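Side-chain contacts in conserved protein (PDB 2NR4), which binds flavin mononucleotide beside its beta barrel, although the reaction it may serve is unknown: residues Pro84-Arg89 / Pro97-Tyr102; Ile47-Lys52 / Pro56-Phe61. All coordinates share one frame; numbering follows the deposited sequence.

Contact 1: Pro84-Arg89 / Pro97-Tyr102; sequences PILFVR and PSEFEY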
loop_
_atom_site.group_PDB
_atom_site.type_symbol
_atom_site.label_atom_id
_atom_site.label_comp_id
_atom_site.label_asym_id
_atom_site.label_seq_id
_atom_site.Cartn_x
_atom_site.Cartn_y
_atom_site.Cartn_z
ATOM N N PRO A 84 2.843 -7.656 -6.691
ATOM C CA PRO A 84 4.261 -7.336 -6.533
ATOM C C PRO A 84 5.109 -8.049 -7.604
ATOM O O PRO A 84 6.177 -7.573 -7.939
ATOM C CB PRO A 84 4.573 -7.871 -5.131
ATOM C CG PRO A 84 3.593 -9.027 -4.990
ATOM C CD PRO A 84 2.346 -8.497 -5.586
ATOM N N ILE A 85 4.634 -9.195 -8.091
ATOM C CA ILE A 85 5.308 -9.906 -9.208
ATOM C C ILE A 85 5.462 -9.025 -10.455
ATOM O O ILE A 85 6.548 -8.892 -11.014
ATOM C CB ILE A 85 4.647 -11.266 -9.534
ATOM C CG1 ILE A 85 4.852 -12.254 -8.359
ATOM C CG2 ILE A 85 5.299 -11.854 -10.823
ATOM C CD1 ILE A 85 3.987 -13.531 -8.451
ATOM N N LEU A 86 4.371 -8.388 -10.870
ATOM C CA LEU A 86 4.414 -7.470 -12.028
ATOM C C LEU A 86 5.319 -6.266 -11.806
ATOM O O LEU A 86 6.082 -5.850 -12.704
ATOM C CB LEU A 86 2.993 -7.082 -12.418
ATOM C CG LEU A 86 2.547 -6.710 -13.826
ATOM C CD1 LEU A 86 3.157 -7.649 -14.916
ATOM C CD2 LEU A 86 1.041 -6.783 -13.833
ATOM N N PHE A 87 5.307 -5.696 -10.599
ATOM C CA PHE A 87 6.293 -4.683 -10.291
ATOM C C PHE A 87 7.736 -5.084 -10.505
ATOM O O PHE A 87 8.551 -4.319 -11.022
ATOM C CB PHE A 87 6.159 -4.201 -8.817
ATOM C CG PHE A 87 5.492 -2.895 -8.682
ATOM C CD1 PHE A 87 6.223 -1.722 -8.788
ATOM C CD2 PHE A 87 4.127 -2.825 -8.459
ATOM C CE1 PHE A 87 5.606 -0.514 -8.669
ATOM C CE2 PHE A 87 3.519 -1.612 -8.346
ATOM C CZ PHE A 87 4.274 -0.461 -8.468
ATOM N N VAL A 88 8.092 -6.269 -10.019
ATOM C CA VAL A 88 9.468 -6.677 -10.063
ATOM C C VAL A 88 9.789 -7.066 -11.505
ATOM O O VAL A 88 10.822 -6.698 -12.010
ATOM C CB VAL A 88 9.751 -7.831 -9.085
ATOM C CG1 VAL A 88 11.149 -8.393 -9.284
ATOM C CG2 VAL A 88 9.598 -7.344 -7.610
ATOM N N ARG A 89 8.886 -7.773 -12.159
ATOM C CA ARG A 89 9.115 -8.141 -13.572
ATOM C C ARG A 89 9.275 -6.908 -14.449
ATOM O O ARG A 89 10.150 -6.877 -15.319
ATOM C CB ARG A 89 7.962 -8.990 -14.090
ATOM C CG ARG A 89 7.940 -10.408 -13.485
ATOM C CD ARG A 89 6.957 -11.312 -14.194
ATOM N NE ARG A 89 7.174 -11.273 -15.643
ATOM C CZ ARG A 89 6.253 -10.972 -16.554
ATOM N NH1 ARG A 89 4.993 -10.695 -16.214
ATOM N NH2 ARG A 89 6.613 -10.949 -17.844
ATOM N N PRO A 97 4.936 -8.368 -25.344
ATOM C CA PRO A 97 3.827 -7.634 -25.944
ATOM C C PRO A 97 2.434 -8.193 -25.670
ATOM O O PRO A 97 1.480 -7.401 -25.680
ATOM C CB PRO A 97 4.172 -7.645 -27.465
ATOM C CG PRO A 97 5.692 -7.773 -27.468
ATOM C CD PRO A 97 5.995 -8.678 -26.337
ATOM N N SER A 98 2.304 -9.492 -25.357
ATOM C CA SER A 98 0.973 -10.085 -25.043
ATOM C C SER A 98 0.367 -9.628 -23.708
ATOM O O SER A 98 -0.807 -9.887 -23.414
ATOM C CB SER A 98 0.967 -11.623 -25.103
ATOM O OG SER A 98 2.081 -12.218 -24.450
ATOM N N GLU A 99 1.176 -8.939 -22.914
ATOM C CA GLU A 99 0.738 -8.456 -21.603
ATOM C C GLU A 99 0.057 -7.098 -21.696
ATOM O O GLU A 99 -0.430 -6.556 -20.700
ATOM C CB GLU A 99 1.963 -8.408 -20.675
ATOM C CG GLU A 99 2.608 -9.782 -20.551
ATOM C CD GLU A 99 3.668 -9.869 -19.487
ATOM O OE1 GLU A 99 4.828 -10.205 -19.815
ATOM O OE2 GLU A 99 3.332 -9.621 -18.310
ATOM N N PHE A 100 0.057 -6.524 -22.889
ATOM C CA PHE A 100 -0.490 -5.212 -23.124
ATOM C C PHE A 100 -1.743 -5.306 -23.986
ATOM O O PHE A 100 -1.921 -6.279 -24.748
ATOM C CB PHE A 100 0.516 -4.348 -23.874
ATOM C CG PHE A 100 1.810 -4.140 -23.139
ATOM C CD1 PHE A 100 2.004 -3.003 -22.360
ATOM C CD2 PHE A 100 2.841 -5.088 -23.233
ATOM C CE1 PHE A 100 3.224 -2.795 -21.694
ATOM C CE2 PHE A 100 4.088 -4.900 -22.558
ATOM C CZ PHE A 100 4.263 -3.735 -21.784
ATOM N N GLU A 101 -2.564 -4.269 -23.900
ATOM C CA GLU A 101 -3.687 -4.092 -24.794
ATOM C C GLU A 101 -3.722 -2.644 -25.252
ATOM O O GLU A 101 -3.086 -1.767 -24.628
ATOM C CB GLU A 101 -4.996 -4.558 -24.138
ATOM C CG GLU A 101 -5.594 -3.654 -23.061
ATOM C CD GLU A 101 -6.843 -4.290 -22.413
ATOM O OE1 GLU A 101 -7.358 -5.311 -22.954
ATOM O OE2 GLU A 101 -7.318 -3.775 -21.376
ATOM N N TYR A 102 -4.429 -2.388 -26.355
ATOM C CA TYR A 102 -4.466 -1.049 -26.939
ATOM C C TYR A 102 -5.793 -0.336 -26.713
ATOM O O TYR A 102 -6.880 -0.905 -26.860
ATOM C CB TYR A 102 -4.001 -1.057 -28.427
ATOM C CG TYR A 102 -2.573 -1.487 -28.489
ATOM C CD1 TYR A 102 -1.544 -0.584 -28.735
ATOM C CD2 TYR A 102 -2.247 -2.795 -28.183
ATOM C CE1 TYR A 102 -0.206 -1.026 -28.723
ATOM C CE2 TYR A 102 -0.948 -3.231 -28.159
ATOM C CZ TYR A 102 0.061 -2.357 -28.417
ATOM O OH TYR A 102 1.332 -2.878 -28.356
#
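Leu-86 and Glu-99 lie where the two backbones come nearest, yet their CA atoms are still 10.3 Å apart, so across 84-89 and 97-102, on helix 84-92 and the 3-10 turn 97-99 that leads into strand 100-103, the contact is made by side chains. The bridge is carried by Arg-89 and Glu-99, which reach toward each other from opposite directions. Both start with CG anti to the carbonyl carbon. The glutamate then runs extended, whereas the arginine bends at chi3 (51°) before presenting the end of its guanidinium. The grip is end-on and bidentate: Arg-89 NH2 donates to Glu-99 OE1 at 2.8 Å, and Arg-89 NH1 donates to Glu-99 OE2 at 2.9 Å. The NH2 bond is almost straight, at 175°, and meets the syn lone pair of OE1; the NH1 bond also comes from the syn side but stands somewhat out of the carboxylate plane. With the two flat groups only 13° from coplanar, the pair of bonds holds both against rotation about their last torsions. OE1 accepts a further hydrogen bond from Val-96 N, which ties the acid to the residue just ahead of its own turn and would be expected to favour the charged carboxylate. Beside the bridge, Leu-86 passes Glu-99 in the opposite direction, its CD1 lying 3.9 Å from OE2, while Leu-95 packs on both Leu-86 and Arg-89. Another flank of the helix, at Phe-87 and Val-88, rests on helix 158-176, and Val-88 also meets helix 198-210. The arrangement is a bidentate arginine-carboxylate salt bridge closing a short helix-to-strand connection, and it joins helix 84-92 to the turn that leads into the small antiparallel sheet of strands 100-103 and 110-113.

Contact 2: Ile47-Lys52 / Pro56-Phe61; sequences IGIVMK and PFVRLF. With FMN (flavin mononucleotide), chain C.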
loop_
_atom_site.group_PDB
_atom_site.type_symbol
_atom_site.label_atom_id
_atom_site.label_comp_id
_atom_site.label_asym_id
_atom_site.label_seq_id
_atom_site.Cartn_x
_atom_site.Cartn_y
_atom_site.Cartn_z
ATOM N N ILE A 47 7.282 3.781 -12.160
ATOM C CA ILE A 47 7.527 5.211 -12.201
ATOM C C ILE A 47 6.623 5.836 -11.173
ATOM O O ILE A 47 5.500 5.384 -11.001
ATOM C CB ILE A 47 7.128 5.782 -13.600
ATOM C CG1 ILE A 47 8.021 5.184 -14.713
ATOM C CG2 ILE A 47 7.206 7.283 -13.625
ATOM C CD1 ILE A 47 9.415 5.803 -14.770
ATOM N N GLY A 48 7.101 6.877 -10.502
ATOM C CA GLY A 48 6.240 7.614 -9.547
ATOM C C GLY A 48 5.623 8.809 -10.284
ATOM O O GLY A 48 6.345 9.594 -10.899
ATOM N N ILE A 49 4.313 8.909 -10.321
ATOM C CA ILE A 49 3.667 10.129 -10.839
ATOM C C ILE A 49 3.419 11.061 -9.638
ATOM O O ILE A 49 2.833 10.606 -8.611
ATOM C CB ILE A 49 2.371 9.763 -11.544
ATOM C CG1 ILE A 49 2.709 8.987 -12.857
ATOM C CG2 ILE A 49 1.492 11.019 -11.819
ATOM C CD1 ILE A 49 1.557 8.493 -13.563
ATOM N N VAL A 50 3.871 12.316 -9.776
ATOM C CA VAL A 50 3.866 13.301 -8.691
ATOM C C VAL A 50 2.700 14.254 -8.851
ATOM O O VAL A 50 2.503 14.831 -9.948
ATOM C CB VAL A 50 5.169 14.103 -8.634
ATOM C CG1 VAL A 50 5.268 14.923 -7.301
ATOM C CG2 VAL A 50 6.402 13.208 -8.888
ATOM N N MET A 51 1.937 14.436 -7.770
ATOM C CA MET A 51 0.847 15.391 -7.809
ATOM C C MET A 51 0.993 16.300 -6.587
ATOM O O MET A 51 0.944 15.826 -5.449
ATOM C CB MET A 51 -0.488 14.649 -7.812
ATOM C CG MET A 51 -1.690 15.543 -7.685
ATOM S SD MET A 51 -2.198 15.990 -9.353
ATOM C CE MET A 51 -3.085 14.480 -9.667
ATOM N N LYS A 52 1.198 17.595 -6.827
ATOM C CA LYS A 52 1.305 18.550 -5.728
ATOM C C LYS A 52 0.543 19.844 -5.976
ATOM O O LYS A 52 1.104 20.923 -5.841
ATOM C CB LYS A 52 2.767 18.830 -5.342
ATOM C CG LYS A 52 3.738 19.064 -6.500
ATOM C CD LYS A 52 5.109 19.586 -6.036
ATOM C CE LYS A 52 6.023 18.461 -5.508
ATOM N NZ LYS A 52 7.361 18.998 -5.120
ATOM N N PRO A 56 -0.282 16.675 -12.738
ATOM C CA PRO A 56 0.705 15.672 -12.328
ATOM C C PRO A 56 1.918 15.778 -13.212
ATOM O O PRO A 56 1.815 16.329 -14.343
ATOM C CB PRO A 56 0.025 14.339 -12.568
ATOM C CG PRO A 56 -1.239 14.601 -13.276
ATOM C CD PRO A 56 -1.511 16.079 -13.282
ATOM N N PHE A 57 3.047 15.268 -12.719
ATOM C CA PHE A 57 4.282 15.241 -13.498
ATOM C C PHE A 57 5.158 14.033 -13.171
ATOM O O PHE A 57 4.920 13.325 -12.180
ATOM C CB PHE A 57 5.098 16.501 -13.344
ATOM C CG PHE A 57 5.625 16.759 -11.947
ATOM C CD1 PHE A 57 6.933 16.442 -11.629
ATOM C CD2 PHE A 57 4.827 17.407 -11.001
ATOM C CE1 PHE A 57 7.434 16.701 -10.343
ATOM C CE2 PHE A 57 5.319 17.684 -9.712
ATOM C CZ PHE A 57 6.613 17.339 -9.399
ATOM N N VAL A 58 6.146 13.798 -14.029
ATOM C CA VAL A 58 7.055 12.661 -13.838
ATOM C C VAL A 58 8.473 13.151 -13.912
ATOM O O VAL A 58 8.760 14.133 -14.588
ATOM C CB VAL A 58 6.858 11.458 -14.871
ATOM C CG1 VAL A 58 5.605 10.725 -14.635
ATOM C CG2 VAL A 58 6.951 11.930 -16.348
ATOM N N ARG A 59 9.371 12.456 -13.203
ATOM C CA ARG A 59 10.782 12.765 -13.286
ATOM C C ARG A 59 11.352 11.454 -13.749
ATOM O O ARG A 59 11.300 10.460 -13.013
ATOM C CB ARG A 59 11.385 13.118 -11.910
ATOM C CG ARG A 59 10.808 14.326 -11.206
ATOM C CD ARG A 59 11.772 14.853 -10.086
ATOM N NE ARG A 59 11.213 16.014 -9.361
ATOM C CZ ARG A 59 11.534 17.291 -9.579
ATOM N NH1 ARG A 59 12.456 17.620 -10.471
ATOM N NH2 ARG A 59 10.944 18.256 -8.874
ATOM N N LEU A 60 11.826 11.421 -14.982
ATOM C CA LEU A 60 12.392 10.194 -15.532
ATOM C C LEU A 60 13.928 10.261 -15.587
ATOM O O LEU A 60 14.507 11.204 -16.112
ATOM C CB LEU A 60 11.831 9.938 -16.930
ATOM C CG LEU A 60 10.346 10.152 -17.183
ATOM C CD1 LEU A 60 10.068 10.184 -18.673
ATOM C CD2 LEU A 60 9.572 9.004 -16.554
ATOM N N PHE A 61 14.587 9.246 -15.041
ATOM C CA PHE A 61 16.024 9.094 -15.155
ATOM C C PHE A 61 16.439 8.979 -16.621
ATOM O O PHE A 61 15.861 8.206 -17.393
ATOM C CB PHE A 61 16.484 7.864 -14.361
ATOM C CG PHE A 61 16.408 8.053 -12.870
ATOM C CD1 PHE A 61 17.102 9.101 -12.255
ATOM C CD2 PHE A 61 15.657 7.193 -12.084
ATOM C CE1 PHE A 61 17.043 9.287 -10.868
ATOM C CE2 PHE A 61 15.576 7.373 -10.709
ATOM C CZ PHE A 61 16.272 8.426 -10.091
HETATM N N1 FMN C . 12.524 5.672 -12.578
HETATM C C2 FMN C . 12.276 6.955 -13.019
HETATM O O2 FMN C . 12.929 7.386 -13.966
HETATM N N3 FMN C . 11.339 7.744 -12.386
HETATM C C4 FMN C . 10.618 7.244 -11.312
HETATM O O4 FMN C . 9.641 7.843 -10.879
HETATM C C4A FMN C . 10.856 5.946 -10.868
HETATM N N5 FMN C . 10.156 5.427 -9.791
HETATM C C5A FMN C . 10.377 4.127 -9.359
HETATM C C6 FMN C . 9.646 3.614 -8.279
HETATM C C7 FMN C . 9.858 2.315 -7.841
HETATM C C7M FMN C . 9.103 1.829 -6.635
HETATM C C8 FMN C . 10.835 1.525 -8.485
HETATM C C8M FMN C . 10.994 0.085 -8.170
HETATM C C9 FMN C . 11.576 2.032 -9.561
HETATM C C9A FMN C . 11.332 3.344 -10.008
HETATM N N10 FMN C . 12.049 3.874 -11.082
HETATM C C10 FMN C . 11.817 5.164 -11.509
HETATM C "C1'" FMN C . 13.187 3.102 -11.681
HETATM C "C2'" FMN C . 12.688 2.417 -12.948
HETATM O "O2'" FMN C . 11.522 1.692 -12.662
HETATM C "C3'" FMN C . 13.743 1.435 -13.400
HETATM O "O3'" FMN C . 14.922 2.158 -13.713
HETATM C "C4'" FMN C . 13.253 0.597 -14.579
HETATM O "O4'" FMN C . 14.192 -0.441 -14.710
HETATM C "C5'" FMN C . 13.165 1.412 -15.877
HETATM O "O5'" FMN C . 13.061 0.552 -16.993
HETATM P P FMN C . 12.815 1.037 -18.523
HETATM O O1P FMN C . 14.220 1.172 -19.133
HETATM O O2P FMN C . 12.152 2.434 -18.503
HETATM O O3P FMN C . 12.044 -0.076 -19.236
HETATM O O HOH W 1 8.692 10.464 -11.222
#
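Phe-57 carries its CG between the backbone N and the carbonyl carbon (chi1 64°), which folds the ring over Val-50, whose CG1 stands anti to N. Val-50 CB sits over one ring face, 3.7 Å from the centroid of Phe-57 in a CH-pi contact, and Val-50 CG1 comes within 3.5 Å of Phe-57 CZ. Lys-52 CG reaches the ring edge instead. In their backbone the same two residues, Val-50 and Phe-57, form an antiparallel hydrogen-bonded pair: Val-50 N to Phe-57 O is 2.8 Å and nearly straight, Phe-57 N to Val-50 O 2.9 Å. On the other sheet face Ile-49 CG1 meets Val-58 CG1, and Ile-49 CG2 meets Pro-56 CB at 3.7 Å. Farther along, the hairpin reads the flavin through its main chain. Gly-48 N donates to FMN O4 (2.7 Å), FMN N3 donates to Arg-59 O (2.8 Å), and Phe-61 N donates to FMN O2 (2.7 Å), while Ile-47 CD1 packs against the pyrimidine ring and Leu-60 CD2. The hairpin is part of the six-stranded antiparallel barrel, consistent with the FMN-binding family fold, with strand 29-37 bonded beside 43-51, strand 133-145 beside 57-61, and helix 65-73 packed on Leu-60.

In the fold
The hairpin of contact 2 comes earlier in the chain than contact 1, and the two lie on opposite sides of the chain's centre, their own centres 20 Å apart. Their nearest atoms remain about 6 Å from each other, an approach made by the Phe-87 ring toward Ile-47; Phe-87 CE1 also comes 4.7 Å from C7M, at the dimethylbenzene end of FMN. Contact 2 supplies part of the pocket directly, whereas the salt bridge of contact 1 lies on a different part of the helix, the Arg-89 side chain about 11 Å from FMN. Helix 84-92 also carries Thr-91, whose backbone oxygen is hydrogen-bonded to FMN and whose side chain lies about 7 Å from that of Arg-89.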